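Local coordinates for ornithine carbamoyltransferase (Gloeobacter violaceus, PDB 3GD5), which probably transfers the carbamoyl group of carbamoyl phosphate to ornithine, giving citrulline and phosphate in the first of three steps from ornithine to arginine, at residues Phe112-Thr115 with Glu116-Tyr120; Leu175-Lys179 with Val180-Ile184. All coordinates share one frame; numbering follows the deposited sequence.

Interaction 1: residues Phe112-Thr115 with Glu116-Tyr120; sequences FAQT and ELEEY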
loop_
_atom_site.group_PDB
_atom_site.type_symbol
_atom_site.label_atom_id
_atom_site.label_comp_id
_atom_site.label_asym_id
_atom_site.label_seq_id
_atom_site.Cartn_x
_atom_site.Cartn_y
_atom_site.Cartn_z
ATOM N N PHE A 112 22.496 3.881 1.865
ATOM C CA PHE A 112 22.884 2.531 1.498
ATOM C C PHE A 112 24.256 2.594 0.844
ATOM O O PHE A 112 25.165 1.844 1.192
ATOM C CB PHE A 112 21.854 1.933 0.534
ATOM C CG PHE A 112 20.471 1.852 1.110
ATOM C CD1 PHE A 112 20.201 1.007 2.183
ATOM C CD2 PHE A 112 19.450 2.657 0.615
ATOM C CE1 PHE A 112 18.931 0.964 2.764
ATOM C CE2 PHE A 112 18.177 2.625 1.186
ATOM C CZ PHE A 112 17.917 1.775 2.266
ATOM N N ALA A 113 24.410 3.508 -0.101
ATOM C CA ALA A 113 25.684 3.645 -0.786
ATOM C C ALA A 113 26.581 4.686 -0.120
ATOM O O ALA A 113 26.142 5.790 0.197
ATOM C CB ALA A 113 25.449 4.009 -2.248
ATOM N N GLN A 114 27.840 4.320 0.089
ATOM C CA GLN A 114 28.816 5.216 0.692
ATOM C C GLN A 114 28.925 6.464 -0.180
ATOM O O GLN A 114 29.068 7.579 0.319
ATOM C CB GLN A 114 30.186 4.526 0.765
ATOM C CG GLN A 114 31.260 5.291 1.529
ATOM C CD GLN A 114 31.072 5.216 3.034
ATOM O OE1 GLN A 114 30.401 4.320 3.535
ATOM N NE2 GLN A 114 31.681 6.146 3.764
ATOM N N THR A 115 28.847 6.267 -1.491
ATOM C CA THR A 115 28.961 7.377 -2.427
ATOM C C THR A 115 27.905 8.456 -2.199
ATOM O O THR A 115 28.213 9.648 -2.247
ATOM C CB THR A 115 28.902 6.878 -3.898
ATOM O OG1 THR A 115 29.067 7.992 -4.784
ATOM C CG2 THR A 115 27.581 6.189 -4.189
ATOM N N GLU A 116 26.664 8.045 -1.946
ATOM C CA GLU A 116 25.598 9.013 -1.699
ATOM C C GLU A 116 25.905 9.809 -0.431
ATOM O O GLU A 116 25.626 11.004 -0.353
ATOM C CB GLU A 116 24.246 8.311 -1.551
ATOM C CG GLU A 116 23.120 9.269 -1.162
ATOM C CD GLU A 116 21.737 8.663 -1.319
ATOM O OE1 GLU A 116 21.487 7.578 -0.756
ATOM O OE2 GLU A 116 20.896 9.281 -2.003
ATOM N N LEU A 117 26.484 9.133 0.558
ATOM C CA LEU A 117 26.849 9.771 1.819
ATOM C C LEU A 117 27.856 10.876 1.539
ATOM O O LEU A 117 27.831 11.938 2.160
ATOM C CB LEU A 117 27.482 8.749 2.774
ATOM C CG LEU A 117 27.981 9.316 4.106
ATOM C CD1 LEU A 117 26.781 9.851 4.875
ATOM C CD2 LEU A 117 28.713 8.241 4.920
ATOM N N GLU A 118 28.746 10.610 0.594
ATOM C CA GLU A 118 29.783 11.558 0.223
ATOM C C GLU A 118 29.184 12.763 -0.503
ATOM O O GLU A 118 29.676 13.885 -0.365
ATOM C CB GLU A 118 30.834 10.831 -0.622
ATOM C CG GLU A 118 31.392 9.607 0.115
ATOM C CD GLU A 118 32.273 8.712 -0.744
ATOM O OE1 GLU A 118 31.876 8.404 -1.889
ATOM O OE2 GLU A 118 33.352 8.301 -0.261
ATOM N N GLU A 119 28.115 12.521 -1.261
ATOM C CA GLU A 119 27.407 13.579 -1.984
ATOM C C GLU A 119 26.982 14.640 -0.967
ATOM O O GLU A 119 27.237 15.836 -1.142
ATOM C CB GLU A 119 26.151 13.009 -2.653
ATOM C CG GLU A 119 26.223 12.804 -4.150
ATOM C CD GLU A 119 26.104 14.105 -4.923
ATOM O OE1 GLU A 119 27.012 14.951 -4.803
ATOM O OE2 GLU A 119 25.104 14.284 -5.651
ATOM N N TYR A 120 26.320 14.185 0.095
ATOM C CA TYR A 120 25.859 15.082 1.142
ATOM C C TYR A 120 26.997 15.880 1.759
ATOM O O TYR A 120 26.921 17.099 1.863
ATOM C CB TYR A 120 25.157 14.299 2.254
ATOM C CG TYR A 120 23.725 13.944 1.961
ATOM C CD1 TYR A 120 23.397 12.759 1.311
ATOM C CD2 TYR A 120 22.688 14.796 2.345
ATOM C CE1 TYR A 120 22.072 12.430 1.051
ATOM C CE2 TYR A 120 21.367 14.479 2.091
ATOM C CZ TYR A 120 21.064 13.296 1.445
ATOM O OH TYR A 120 19.753 12.971 1.199
#
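A113 O faces two amides of the first helical turn, E116 N and L117 N, and holds each by a weak bond; the longer, to L117 N, is 3.4 Å. From the next residue on, the i to i+4 bonds are firmer: E118 N donates to Q114 O at 3.1 Å and E119 N to T115 O at 3.0 Å.

Side chains meet three and four residues apart. E118 folds back over the turn before it: with CG beside its own backbone N (chi1 -55°) its chain runs toward the helix start, CG touching Q114 O at 3.1 Å and OE1 resting 3.1 Å from T115 CA. The carboxylate stands nearly perpendicular to the amide of Q114, and OE2 comes only to 4.1 Å from Q114 CG. This acid near the positive end of the helix would probably gain some electrostatic stabilisation there.

Q114 and L117 run alongside each other, pointing the same way, with Q114 NE2 3.8 Å from L117 CD2. The amide of Q114 is fixed from outside the turn: OE1 is bonded to the hydroxyl of T133 and NE2 to the carbonyl of L17. L117 itself is buried, packing on V128 and I109 of the flanking strands.

A113 occupies the N-cap position of helix 114-124, its carbonyl accepting the first helical amides, and the turn begins the helix of the beta-alpha-beta unit 106-110, 114-124, 128-130 in the carbamoyl phosphate-binding domain.

Interaction 2: residues Leu175-Lys179 with Val180-Ile184; sequences LGCAK and VGMSI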
loop_
_atom_site.group_PDB
_atom_site.type_symbol
_atom_site.label_atom_id
_atom_site.label_comp_id
_atom_site.label_asym_id
_atom_site.label_seq_id
_atom_site.Cartn_x
_atom_site.Cartn_y
_atom_site.Cartn_z
ATOM N N LEU A 175 39.354 -1.742 10.323
ATOM C CA LEU A 175 40.080 -0.477 10.369
ATOM C C LEU A 175 40.311 -0.022 11.802
ATOM O O LEU A 175 41.386 0.480 12.139
ATOM C CB LEU A 175 39.309 0.609 9.632
ATOM C CG LEU A 175 39.055 0.416 8.140
ATOM C CD1 LEU A 175 38.123 1.520 7.673
ATOM C CD2 LEU A 175 40.381 0.426 7.358
ATOM N N GLY A 176 39.293 -0.202 12.639
ATOM C CA GLY A 176 39.379 0.212 14.029
ATOM C C GLY A 176 40.334 -0.588 14.889
ATOM O O GLY A 176 41.133 -0.016 15.631
ATOM N N CYS A 177 40.242 -1.910 14.808
ATOM C CA CYS A 177 41.117 -2.767 15.591
ATOM C C CYS A 177 42.566 -2.452 15.240
ATOM O O CYS A 177 43.353 -2.083 16.105
ATOM C CB CYS A 177 40.795 -4.242 15.323
ATOM S SG CYS A 177 39.252 -4.784 16.124
ATOM N N ALA A 178 42.905 -2.575 13.964
ATOM C CA ALA A 178 44.256 -2.291 13.513
ATOM C C ALA A 178 44.753 -0.966 14.080
ATOM O O ALA A 178 45.850 -0.896 14.639
ATOM C CB ALA A 178 44.302 -2.254 11.990
ATOM N N LYS A 179 43.936 0.077 13.955
ATOM C CA LYS A 179 44.309 1.403 14.433
ATOM C C LYS A 179 44.672 1.526 15.917
ATOM O O LYS A 179 45.401 2.444 16.296
ATOM C CB LYS A 179 43.211 2.414 14.093
ATOM C CG LYS A 179 43.134 2.778 12.620
ATOM C CD LYS A 179 42.138 3.900 12.403
ATOM C CE LYS A 179 42.185 4.416 10.976
ATOM N NZ LYS A 179 41.759 3.375 10.014
ATOM N N VAL A 180 44.163 0.635 16.762
ATOM C CA VAL A 180 44.501 0.705 18.184
ATOM C C VAL A 180 45.486 -0.391 18.576
ATOM O O VAL A 180 45.819 -0.546 19.754
ATOM C CB VAL A 180 43.246 0.601 19.096
ATOM C CG1 VAL A 180 42.385 1.846 18.940
ATOM C CG2 VAL A 180 42.456 -0.654 18.768
ATOM N N GLY A 181 45.946 -1.149 17.585
ATOM C CA GLY A 181 46.901 -2.209 17.844
ATOM C C GLY A 181 46.261 -3.498 18.308
ATOM O O GLY A 181 46.927 -4.351 18.897
ATOM N N MET A 182 44.966 -3.647 18.053
ATOM C CA MET A 182 44.258 -4.853 18.450
ATOM C C MET A 182 44.239 -5.799 17.260
ATOM O O MET A 182 43.879 -5.400 16.148
ATOM C CB MET A 182 42.823 -4.515 18.877
ATOM C CG MET A 182 42.032 -5.698 19.426
ATOM S SD MET A 182 40.301 -5.304 19.865
ATOM C CE MET A 182 40.523 -4.225 21.189
ATOM N N SER A 183 44.646 -7.045 17.488
ATOM C CA SER A 183 44.652 -8.040 16.427
ATOM C C SER A 183 43.220 -8.465 16.131
ATOM O O SER A 183 42.393 -8.571 17.037
ATOM C CB SER A 183 45.479 -9.263 16.838
ATOM O OG SER A 183 46.865 -8.957 16.867
ATOM N N ILE A 184 42.923 -8.699 14.860
ATOM C CA ILE A 184 41.582 -9.113 14.483
ATOM C C ILE A 184 41.564 -10.239 13.464
ATOM O O ILE A 184 42.290 -10.223 12.471
ATOM C CB ILE A 184 40.747 -7.930 13.920
ATOM C CG1 ILE A 184 39.376 -8.450 13.454
ATOM C CG2 ILE A 184 41.505 -7.237 12.785
ATOM C CD1 ILE A 184 38.411 -7.377 13.007
#
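C177 O accepts two backbone amides, V180 N at 2.9 Å and M182 N at 3.0 Å, which reach it from opposite faces of its carbonyl plane. Beside it G181 N donates to A178 O at 3.0 Å, while V180 N has a further, weak bond to G176 O. The bonds from M182 N to C177 O and from G181 N to A178 O, with G181 at a positive phi of 83°, make a Schellman motif; at these backbone angles a CB on G181 would be jammed against the carbonyl O of V180. Helix 168-180 stops here, and the chain turns into strand 183-187 of the parallel sheet in the Rossmann-like ornithine-binding domain.

Apolar contacts fill the inside of the turn. C177 meets the returning chain with both side-chain atoms: CB lies 3.9 Å from I184 CB, and SG, set beside its own backbone N (chi1 -74°), is 3.9 Å from M182 SD. I184 CD1 also reaches this sulfur, at 4.1 Å, and L160 of the neighbouring strand touches all three side chains. The CG2 of V180 lies over the last helical turn, 3.2 Å from C177 O, and the side chain also packs on L27 and H28 of helix 24-39. An alanine here would lose both methyls, and is likely to open a gap between the last helical turn and L27.

K179 NZ forms a salt bridge with D20.

Interactions 1 and 2 sit at opposite kinds of helix end: 112-120 starts a helix of the carbamoyl phosphate-binding domain, and 175-184 finishes one in the ornithine-binding domain. Their centres are 25 Å apart and their nearest atoms about 9 Å, so they do not touch. P138, a probable carbamoyl phosphate-binding residue, has its side chain about 6 Å from that of Q114 and about 9 Å from G176. The side chain of Q114 is also about 7 Å from that of N168, a probable ornithine-binding residue, whereas that of I184 is about 12 Å from that of D232, another such residue. Interaction 1 is a surface contact, interaction 2 a buried one.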